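Local structure of putative sporulation-specific glycosylase YdhD (Bacillus subtilis subsp. subtilis str. 168, 3CZ8) at residues Y183-A196 and G220-Y232. The protein probably hydrolyses glycosidic bonds of a polysaccharide, perhaps chitin-like, in sporulation, this chain being its family 18 glycosyl hydrolase domain. The protein carries 1 engineered substitution. Residues are numbered along the deposited sequence; the frame is centred on the assembly and turned at random.
Sequences YDWHHAGSEPGPVA and GVPLYGYDWIIPY
Pro192 lies over one face of the Trp228 indole, its CA 3.5 Å from the centroid of the six-membered ring, a CH-pi contact; CB of Tyr226 sits against the opposite face, offset toward the rim. At the indole edge, NE1 gives a weak, bent bond (131°) to His187 O at 3.0 Å. The Tyr226 ring packs against the backbone of His187 and Ala188: His187 CA stands over one face, 3.8 Å from its centroid, beside Ala188 N, while Val195 CG2 meets its edge at CD2. Tyr226 OH donates to Asp184 OD1 at 2.9 Å, on the syn side but 34° out of the carboxylate plane, and a water links the same hydroxyl to Ala188 N. With CG anti to the carbonyl carbon (chi1 -70°), Trp228 reaches the type I turn His187–Ser190, which Ser190 OG braces by accepting from His187 N. Replacing Trp228 by an alanine would probably leave Pro192 without its aromatic floor and His187 O without this donor. Through Tyr226 and Trp228, strand 225-229 of the antiparallel sheet inserted into the TIM barrel, as in many family 18 chitinases, meets the loop after barrel strand 177-181; Tyr183 in that loop has its side chain about 6 Å from that of Glu120, the predicted proton donor.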
loop_
_atom_site.group_PDB
_atom_site.type_symbol
_atom_site.label_atom_id
_atom_site.label_comp_id
_atom_site.label_asym_id
_atom_site.label_seq_id
_atom_site.Cartn_x
_atom_site.Cartn_y
_atom_site.Cartn_z
ATOM N N TYR A 183 1.065 17.058 -5.527
ATOM C CA TYR A 183 1.293 16.001 -6.514
ATOM C C TYR A 183 0.143 15.970 -7.504
ATOM O O TYR A 183 -0.817 16.732 -7.357
ATOM C CB TYR A 183 1.454 14.622 -5.843
ATOM C CG TYR A 183 0.363 14.248 -4.863
ATOM C CD1 TYR A 183 -0.849 13.719 -5.303
ATOM C CD2 TYR A 183 0.550 14.407 -3.493
ATOM C CE1 TYR A 183 -1.854 13.385 -4.409
ATOM C CE2 TYR A 183 -0.449 14.065 -2.590
ATOM C CZ TYR A 183 -1.645 13.556 -3.057
ATOM O OH TYR A 183 -2.640 13.214 -2.173
ATOM N N ASP A 184 0.241 15.071 -8.487
ATOM C CA ASP A 184 -0.766 14.900 -9.552
ATOM C C ASP A 184 -0.864 16.083 -10.515
ATOM O O ASP A 184 -1.934 16.347 -11.074
ATOM C CB ASP A 184 -2.154 14.502 -9.008
ATOM C CG ASP A 184 -2.254 13.027 -8.684
ATOM O OD1 ASP A 184 -1.249 12.309 -8.856
ATOM O OD2 ASP A 184 -3.340 12.581 -8.264
ATOM N N TRP A 185 0.260 16.774 -10.714
ATOM C CA TRP A 185 0.402 17.740 -11.804
ATOM C C TRP A 185 0.294 17.022 -13.144
ATOM O O TRP A 185 -0.192 17.580 -14.126
ATOM C CB TRP A 185 1.721 18.506 -11.695
ATOM C CG TRP A 185 1.604 19.745 -10.854
ATOM C CD1 TRP A 185 1.042 20.940 -11.224
ATOM C CD2 TRP A 185 2.045 19.912 -9.502
ATOM N NE1 TRP A 185 1.108 21.837 -10.186
ATOM C CE2 TRP A 185 1.717 21.235 -9.116
ATOM C CE3 TRP A 185 2.687 19.075 -8.578
ATOM C CZ2 TRP A 185 2.014 21.742 -7.844
ATOM C CZ3 TRP A 185 2.986 19.580 -7.314
ATOM C CH2 TRP A 185 2.646 20.901 -6.958
ATOM N N HIS A 186 0.753 15.774 -13.160
ATOM C CA HIS A 186 0.394 14.826 -14.197
ATOM C C HIS A 186 -0.146 13.591 -13.505
ATOM O O HIS A 186 0.329 13.220 -12.428
ATOM C CB HIS A 186 1.600 14.481 -15.062
ATOM C CG HIS A 186 2.223 15.672 -15.714
ATOM N ND1 HIS A 186 1.843 16.123 -16.960
ATOM C CD2 HIS A 186 3.191 16.516 -15.289
ATOM C CE1 HIS A 186 2.560 17.185 -17.277
ATOM N NE2 HIS A 186 3.388 17.443 -16.282
ATOM N N HIS A 187 -1.140 12.967 -14.130
ATOM C CA HIS A 187 -1.890 11.875 -13.521
ATOM C C HIS A 187 -2.466 10.938 -14.587
ATOM O O HIS A 187 -2.111 11.043 -15.766
ATOM C CB HIS A 187 -3.003 12.430 -12.617
ATOM C CG HIS A 187 -3.945 13.363 -13.316
ATOM N ND1 HIS A 187 -5.168 12.957 -13.803
ATOM C CD2 HIS A 187 -3.843 14.682 -13.610
ATOM C CE1 HIS A 187 -5.777 13.982 -14.371
ATOM N NE2 HIS A 187 -4.993 15.040 -14.269
ATOM N N ALA A 188 -3.362 10.046 -14.165
ATOM C CA ALA A 188 -3.931 8.995 -15.027
ATOM C C ALA A 188 -4.776 9.520 -16.189
ATOM O O ALA A 188 -4.868 8.875 -17.236
ATOM C CB ALA A 188 -4.736 7.989 -14.191
ATOM N N GLY A 189 -5.390 10.684 -15.992
ATOM C CA GLY A 189 -6.210 11.313 -17.019
ATOM C C GLY A 189 -5.510 12.447 -17.745
ATOM O O GLY A 189 -6.169 13.318 -18.315
ATOM N N SER A 190 -4.177 12.443 -17.730
ATOM C CA SER A 190 -3.404 13.471 -18.431
ATOM C C SER A 190 -2.285 12.900 -19.316
ATOM O O SER A 190 -2.079 11.687 -19.377
ATOM C CB SER A 190 -2.833 14.488 -17.437
ATOM O OG SER A 190 -1.628 14.028 -16.847
ATOM N N GLU A 191 -1.593 13.805 -20.005
ATOM C CA GLU A 191 -0.361 13.536 -20.743
ATOM C C GLU A 191 0.755 13.170 -19.747
ATOM O O GLU A 191 0.773 13.698 -18.628
ATOM C CB GLU A 191 0.007 14.802 -21.536
ATOM C CG GLU A 191 1.246 14.749 -22.437
ATOM C CD GLU A 191 0.940 14.296 -23.855
ATOM O OE1 GLU A 191 -0.004 14.838 -24.473
ATOM O OE2 GLU A 191 1.660 13.407 -24.358
ATOM N N PRO A 192 1.655 12.232 -20.126
ATOM C CA PRO A 192 2.834 11.895 -19.314
ATOM C C PRO A 192 3.717 13.062 -18.889
ATOM O O PRO A 192 3.960 13.980 -19.670
ATOM C CB PRO A 192 3.621 10.929 -20.214
ATOM C CG PRO A 192 3.006 11.067 -21.579
ATOM C CD PRO A 192 1.580 11.369 -21.320
ATOM N N GLY A 193 4.184 13.002 -17.643
ATOM C CA GLY A 193 5.079 14.002 -17.069
ATOM C C GLY A 193 5.233 13.795 -15.570
ATOM O O GLY A 193 4.554 12.941 -14.996
ATOM N N PRO A 194 6.119 14.581 -14.925
ATOM C CA PRO A 194 6.433 14.437 -13.499
ATOM C C PRO A 194 5.223 14.659 -12.604
ATOM O O PRO A 194 4.488 15.629 -12.786
ATOM C CB PRO A 194 7.488 15.521 -13.256
ATOM C CG PRO A 194 7.309 16.491 -14.372
ATOM C CD PRO A 194 6.877 15.685 -15.540
ATOM N N VAL A 195 5.028 13.752 -11.652
ATOM C CA VAL A 195 3.891 13.799 -10.740
ATOM C C VAL A 195 3.964 15.006 -9.795
ATOM O O VAL A 195 2.955 15.661 -9.516
ATOM C CB VAL A 195 3.804 12.490 -9.934
ATOM C CG1 VAL A 195 2.762 12.594 -8.865
ATOM C CG2 VAL A 195 3.496 11.312 -10.859
ATOM N N ALA A 196 5.172 15.287 -9.316
ATOM C CA ALA A 196 5.404 16.389 -8.397
ATOM C C ALA A 196 6.716 17.093 -8.742
ATOM O O ALA A 196 7.708 16.966 -8.008
ATOM C CB ALA A 196 5.414 15.883 -6.967
ATOM N N GLY A 220 2.609 17.396 1.389
ATOM C CA GLY A 220 2.302 15.994 1.109
ATOM C C GLY A 220 3.015 15.492 -0.136
ATOM O O GLY A 220 3.064 16.187 -1.147
ATOM N N VAL A 221 3.579 14.287 -0.054
ATOM C CA VAL A 221 4.273 13.667 -1.192
ATOM C C VAL A 221 3.341 12.689 -1.953
ATOM O O VAL A 221 2.335 12.239 -1.387
ATOM C CB VAL A 221 5.603 12.982 -0.760
ATOM C CG1 VAL A 221 6.555 13.987 -0.079
ATOM C CG2 VAL A 221 5.354 11.754 0.102
ATOM N N PRO A 222 3.647 12.389 -3.242
ATOM C CA PRO A 222 2.784 11.503 -4.040
ATOM C C PRO A 222 2.547 10.119 -3.444
ATOM O O PRO A 222 3.450 9.517 -2.864
ATOM C CB PRO A 222 3.545 11.360 -5.360
ATOM C CG PRO A 222 4.403 12.540 -5.433
ATOM C CD PRO A 222 4.787 12.880 -4.042
ATOM N N LEU A 223 1.318 9.642 -3.585
ATOM C CA LEU A 223 0.981 8.265 -3.271
ATOM C C LEU A 223 1.290 7.369 -4.478
ATOM O O LEU A 223 1.809 6.264 -4.313
ATOM C CB LEU A 223 -0.502 8.183 -2.873
ATOM C CG LEU A 223 -1.233 6.865 -2.578
ATOM C CD1 LEU A 223 -0.542 6.000 -1.525
ATOM C CD2 LEU A 223 -2.676 7.164 -2.179
ATOM N N TYR A 224 1.002 7.870 -5.685
ATOM C CA TYR A 224 1.088 7.109 -6.944
ATOM C C TYR A 224 2.096 7.681 -7.941
ATOM O O TYR A 224 2.202 8.901 -8.075
ATOM C CB TYR A 224 -0.268 7.128 -7.667
ATOM C CG TYR A 224 -1.425 6.428 -6.989
ATOM C CD1 TYR A 224 -1.401 5.053 -6.760
ATOM C CD2 TYR A 224 -2.576 7.139 -6.634
ATOM C CE1 TYR A 224 -2.474 4.407 -6.158
ATOM C CE2 TYR A 224 -3.660 6.501 -6.031
ATOM C CZ TYR A 224 -3.599 5.135 -5.796
ATOM O OH TYR A 224 -4.658 4.490 -5.203
ATOM N N GLY A 225 2.779 6.802 -8.666
ATOM C CA GLY A 225 3.492 7.156 -9.889
ATOM C C GLY A 225 2.578 6.692 -11.013
ATOM O O GLY A 225 1.529 6.095 -10.744
ATOM N N TYR A 226 2.928 6.969 -12.266
ATOM C CA TYR A 226 2.055 6.550 -13.372
ATOM C C TYR A 226 2.793 5.942 -14.550
ATOM O O TYR A 226 3.920 6.326 -14.850
ATOM C CB TYR A 226 1.119 7.683 -13.846
ATOM C CG TYR A 226 0.197 8.219 -12.772
ATOM C CD1 TYR A 226 -1.031 7.617 -12.509
ATOM C CD2 TYR A 226 0.564 9.324 -12.008
ATOM C CE1 TYR A 226 -1.865 8.107 -11.508
ATOM C CE2 TYR A 226 -0.255 9.817 -11.008
ATOM C CZ TYR A 226 -1.466 9.210 -10.763
ATOM O OH TYR A 226 -2.268 9.714 -9.771
ATOM N N ASP A 227 2.125 5.001 -15.209
ATOM C CA ASP A 227 2.634 4.321 -16.394
ATOM C C ASP A 227 1.714 4.647 -17.568
ATOM O O ASP A 227 0.602 4.133 -17.644
ATOM C CB ASP A 227 2.645 2.808 -16.139
ATOM C CG ASP A 227 3.473 2.031 -17.156
ATOM O OD1 ASP A 227 3.962 0.943 -16.788
ATOM O OD2 ASP A 227 3.650 2.487 -18.306
ATOM N N TRP A 228 2.190 5.500 -18.473
ATOM C CA TRP A 228 1.416 5.941 -19.642
ATOM C C TRP A 228 1.903 5.250 -20.916
ATOM O O TRP A 228 3.103 5.079 -21.104
ATOM C CB TRP A 228 1.627 7.437 -19.882
ATOM C CG TRP A 228 1.046 8.407 -18.896
ATOM C CD1 TRP A 228 -0.199 8.973 -18.943
ATOM C CD2 TRP A 228 1.710 8.994 -17.769
ATOM N NE1 TRP A 228 -0.362 9.848 -17.900
ATOM C CE2 TRP A 228 0.794 9.888 -17.165
ATOM C CE3 TRP A 228 2.987 8.850 -17.206
ATOM C CZ2 TRP A 228 1.114 10.635 -16.023
ATOM C CZ3 TRP A 228 3.308 9.598 -16.074
ATOM C CH2 TRP A 228 2.370 10.478 -15.493
ATOM N N ILE A 229 0.979 4.889 -21.806
ATOM C CA ILE A 229 1.360 4.487 -23.166
ATOM C C ILE A 229 1.591 5.744 -24.023
ATOM O O ILE A 229 0.656 6.521 -24.257
ATOM C CB ILE A 229 0.314 3.533 -23.833
ATOM C CG1 ILE A 229 0.367 2.135 -23.213
ATOM C CG2 ILE A 229 0.572 3.391 -25.335
ATOM C CD1 ILE A 229 -0.807 1.794 -22.325
ATOM N N ILE A 230 2.835 5.955 -24.464
ATOM C CA ILE A 230 3.133 7.061 -25.389
ATOM C C ILE A 230 2.724 6.700 -26.830
ATOM O O ILE A 230 2.357 5.553 -27.093
ATOM C CB ILE A 230 4.537 7.713 -25.211
ATOM C CG1 ILE A 230 5.651 6.672 -25.143
ATOM C CG2 ILE A 230 4.531 8.622 -23.988
ATOM C CD1 ILE A 230 7.047 7.287 -25.144
ATOM N N PRO A 231 2.895 7.621 -27.792
ATOM C CA PRO A 231 1.795 8.286 -28.436
ATOM C C PRO A 231 0.492 8.227 -27.615
ATOM O O PRO A 231 -0.302 7.285 -27.728
ATOM C CB PRO A 231 1.778 7.602 -29.808
ATOM C CG PRO A 231 3.381 7.291 -30.030
ATOM C CD PRO A 231 4.056 7.726 -28.683
ATOM N N TYR A 232 0.330 9.247 -26.767
ATOM C CA TYR A 232 -0.795 9.379 -25.841
ATOM C C TYR A 232 -2.138 9.501 -26.561
ATOM O O TYR A 232 -2.279 10.261 -27.523
ATOM C CB TYR A 232 -0.579 10.565 -24.885
ATOM C CG TYR A 232 -1.787 10.905 -24.026
ATOM C CD1 TYR A 232 -2.209 10.044 -23.012
ATOM C CD2 TYR A 232 -2.510 12.081 -24.235
ATOM C CE1 TYR A 232 -3.318 10.345 -22.227
ATOM C CE2 TYR A 232 -3.622 12.390 -23.454
ATOM C CZ TYR A 232 -4.018 11.518 -22.452
ATOM O OH TYR A 232 -5.115 11.813 -21.674
HETATM O O HOH W 1 -4.882 9.718 -11.347
#